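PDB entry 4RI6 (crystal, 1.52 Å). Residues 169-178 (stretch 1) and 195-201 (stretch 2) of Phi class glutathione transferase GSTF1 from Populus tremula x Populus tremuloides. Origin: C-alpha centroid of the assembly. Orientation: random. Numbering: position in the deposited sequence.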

# COMPACT_ATOMS: atom_id res chain seq x y z
N HIS A 169 7.61 8.19 4.56
CA HIS A 169 6.98 8.92 5.67
C HIS A 169 7.20 10.44 5.61
O HIS A 169 6.52 11.19 6.30
CB HIS A 169 7.49 8.41 7.01
CG HIS A 169 7.01 7.05 7.37
ND1 HIS A 169 7.52 5.90 6.80
CD2 HIS A 169 6.05 6.65 8.23
CE1 HIS A 169 6.88 4.85 7.29
NE2 HIS A 169 5.98 5.28 8.16
N LEU A 170 8.16 10.87 4.81
CA LEU A 170 8.51 12.28 4.78
C LEU A 170 7.34 13.20 4.36
O LEU A 170 7.14 14.23 5.00
CB LEU A 170 9.71 12.51 3.85
CG LEU A 170 11.06 12.09 4.45
CD1 LEU A 170 12.16 12.03 3.38
CD2 LEU A 170 11.47 13.02 5.57
N PRO A 171 6.56 12.84 3.32
CA PRO A 171 5.60 13.87 2.88
C PRO A 171 4.51 14.22 3.90
O PRO A 171 4.28 15.40 4.15
CB PRO A 171 5.00 13.25 1.61
CG PRO A 171 6.09 12.36 1.09
CD PRO A 171 6.71 11.76 2.33
N ASN A 172 3.87 13.23 4.51
CA ASN A 172 2.84 13.55 5.49
C ASN A 172 3.47 14.03 6.78
O ASN A 172 2.95 14.93 7.44
CB ASN A 172 1.93 12.35 5.76
CG ASN A 172 0.95 12.12 4.63
OD1 ASN A 172 0.69 13.01 3.83
ND2 ASN A 172 0.37 10.94 4.59
N GLY A 173 4.58 13.42 7.17
CA GLY A 173 5.26 13.83 8.38
C GLY A 173 5.65 15.29 8.34
O GLY A 173 5.44 16.03 9.31
N ASP A 174 6.19 15.74 7.21
CA ASP A 174 6.73 17.09 7.15
C ASP A 174 5.59 18.10 7.23
O ASP A 174 5.72 19.13 7.89
CB ASP A 174 7.56 17.30 5.86
CG ASP A 174 8.50 18.51 5.96
OD1 ASP A 174 8.01 19.63 5.81
OD2 ASP A 174 9.72 18.35 6.21
N TYR A 175 4.46 17.80 6.59
CA TYR A 175 3.35 18.74 6.67
C TYR A 175 2.83 18.81 8.10
O TYR A 175 2.52 19.90 8.60
CB TYR A 175 2.23 18.34 5.71
CG TYR A 175 2.31 18.96 4.32
CD1 TYR A 175 2.34 20.33 4.14
CD2 TYR A 175 2.32 18.15 3.19
CE1 TYR A 175 2.40 20.87 2.86
CE2 TYR A 175 2.37 18.68 1.92
CZ TYR A 175 2.40 20.05 1.76
OH TYR A 175 2.45 20.63 0.51
N LEU A 176 2.71 17.67 8.78
CA LEU A 176 2.22 17.70 10.15
C LEU A 176 3.19 18.45 11.06
O LEU A 176 2.77 19.29 11.86
CB LEU A 176 1.98 16.28 10.68
CG LEU A 176 0.80 15.59 9.99
CD1 LEU A 176 0.69 14.15 10.43
CD2 LEU A 176 -0.53 16.35 10.23
N VAL A 177 4.49 18.17 10.94
CA VAL A 177 5.47 18.80 11.84
C VAL A 177 5.59 20.30 11.60
O VAL A 177 5.69 21.07 12.56
CB VAL A 177 6.86 18.12 11.70
CG1 VAL A 177 7.93 18.87 12.46
CG2 VAL A 177 6.80 16.70 12.24
N ASN A 178 5.60 20.72 10.34
CA ASN A 178 6.00 22.09 10.02
C ASN A 178 4.86 23.01 9.63
O ASN A 178 5.06 24.22 9.57
CB ASN A 178 7.02 22.07 8.90
CG ASN A 178 8.28 21.36 9.29
OD1 ASN A 178 8.69 20.40 8.64
ND2 ASN A 178 8.89 21.80 10.37
N TRP A 195 14.78 10.20 14.70
CA TRP A 195 14.56 9.69 13.36
C TRP A 195 14.05 10.78 12.44
O TRP A 195 14.59 10.97 11.35
CB TRP A 195 13.58 8.53 13.45
CG TRP A 195 12.95 8.04 12.18
CD1 TRP A 195 13.53 7.26 11.23
CD2 TRP A 195 11.59 8.22 11.79
NE1 TRP A 195 12.61 6.96 10.25
CE2 TRP A 195 11.41 7.53 10.57
CE3 TRP A 195 10.50 8.90 12.34
CZ2 TRP A 195 10.18 7.49 9.90
CZ3 TRP A 195 9.28 8.86 11.67
CH2 TRP A 195 9.13 8.15 10.46
N TRP A 196 13.01 11.50 12.87
CA TRP A 196 12.44 12.57 12.07
C TRP A 196 13.51 13.62 11.71
O TRP A 196 13.59 14.10 10.56
CB TRP A 196 11.27 13.27 12.79
CG TRP A 196 10.75 14.32 11.88
CD1 TRP A 196 10.88 15.66 12.03
CD2 TRP A 196 10.12 14.12 10.61
NE1 TRP A 196 10.36 16.31 10.95
CE2 TRP A 196 9.89 15.39 10.06
CE3 TRP A 196 9.73 12.99 9.90
CZ2 TRP A 196 9.28 15.56 8.83
CZ3 TRP A 196 9.12 13.16 8.68
CH2 TRP A 196 8.90 14.43 8.16
N THR A 197 14.33 13.96 12.69
CA THR A 197 15.39 14.92 12.47
C THR A 197 16.36 14.40 11.43
O THR A 197 16.74 15.13 10.52
CB THR A 197 16.12 15.23 13.79
OG1 THR A 197 15.20 15.77 14.73
CG2 THR A 197 17.21 16.23 13.58
N GLU A 198 16.75 13.13 11.52
CA GLU A 198 17.71 12.61 10.56
C GLU A 198 17.14 12.56 9.16
O GLU A 198 17.81 12.93 8.21
CB GLU A 198 18.19 11.20 10.94
CG GLU A 198 18.98 11.13 12.23
CD GLU A 198 20.08 10.11 12.16
OE1 GLU A 198 20.05 9.11 12.92
OE2 GLU A 198 21.00 10.31 11.33
N ILE A 199 15.91 12.09 9.01
CA ILE A 199 15.42 11.88 7.65
C ILE A 199 14.98 13.19 7.00
O ILE A 199 15.16 13.36 5.78
CB ILE A 199 14.29 10.81 7.60
CG1 ILE A 199 13.01 11.23 8.34
CG2 ILE A 199 14.83 9.50 8.13
CD1 ILE A 199 11.82 10.26 8.09
N SER A 200 14.47 14.14 7.78
CA SER A 200 13.94 15.38 7.19
C SER A 200 15.04 16.35 6.81
O SER A 200 14.80 17.31 6.08
CB SER A 200 12.96 16.06 8.13
OG SER A 200 13.57 16.53 9.32
N ASN A 201 16.25 16.10 7.31
CA ASN A 201 17.39 16.93 6.95
C ASN A 201 18.30 16.34 5.86
O ASN A 201 19.36 16.91 5.55
CB ASN A 201 18.21 17.26 8.21
CG ASN A 201 17.57 18.36 9.01
OD1 ASN A 201 17.64 19.54 8.65
ND2 ASN A 201 16.88 17.98 10.07

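Two helices cross here at 112° between their N-to-C directions, their axes no nearer than 10.8 Å. No hydrogen bond joins the two stretches, and the contact, 376 Å² in all, rests on shape and apolar packing. A spacing this wide asks for large side chains, and stretch 2 supplies them.

Trp195 comes first. Its CA-to-CB bond points sideways, but with chi1 in t the indole reaches across, and Trp195 CH2 comes 3.8 Å from CB of His169. The edge of its six-membered ring is directed toward the face of the His169 imidazole, with centroids 5.6 Å apart and planes at 75°. Both imidazole nitrogens and the indole NE1 are hydrogen-bonded elsewhere in the structure, so two rings with polar atoms can be buried here without leaving those atoms unsatisfied.

Trp196 is the centre of the contact. It points toward stretch 1, again with chi1 in t, and fits as a knob into a hole formed by Leu170, Gly173, Asp174 and Val177. The rule for its seat is the absence of a side chain at Gly173: an ideal CB there would lie 2.6 Å from Trp196 CZ3, a clash. With that space free, the indole settles onto the backbone, Trp196 CH2 lying 3.4 Å from Gly173 C and 3.2 Å from Asp174 N. Asp174 N is already bonded to Leu170 O within its own helix, at 2.8 Å, so a carbon-rich ring can lie against this turn without costing it a hydrogen bond. Val177 covers one face of the indole, with Val177 CG2 4.1 Å from the centroid of the Trp196 five-membered ring in a CH-pi contact; a branched aliphatic residue provides a methyl for that surface.

Thr197 and Glu198 take no part, as the helix carries them out of reach of stretch 1. The next turn brings Ile199 back, pointing toward the partner, and Ile199 CG1 packs 3.6 Å from Leu170 CD2. Leu170 leaves its backbone sideways, yet the end of its side chain comes nearer, so that the same Leu170 CD2 also lies 3.9 Å from Trp196 CZ3 and 3.8 Å from Ser200 CA. One leucine, with chi1 in m and chi2 in t, thus touches three residues of stretch 2 with a single methyl.

Ser200 suits the close approach of the backbones, Ser200 CA lying 6.7 Å from Leu170 CA. It is small, and Ser200 OG donates to Trp196 O at 2.7 Å, satisfying the hydroxyl within its own stretch. Asn201 points away, and the contact ends.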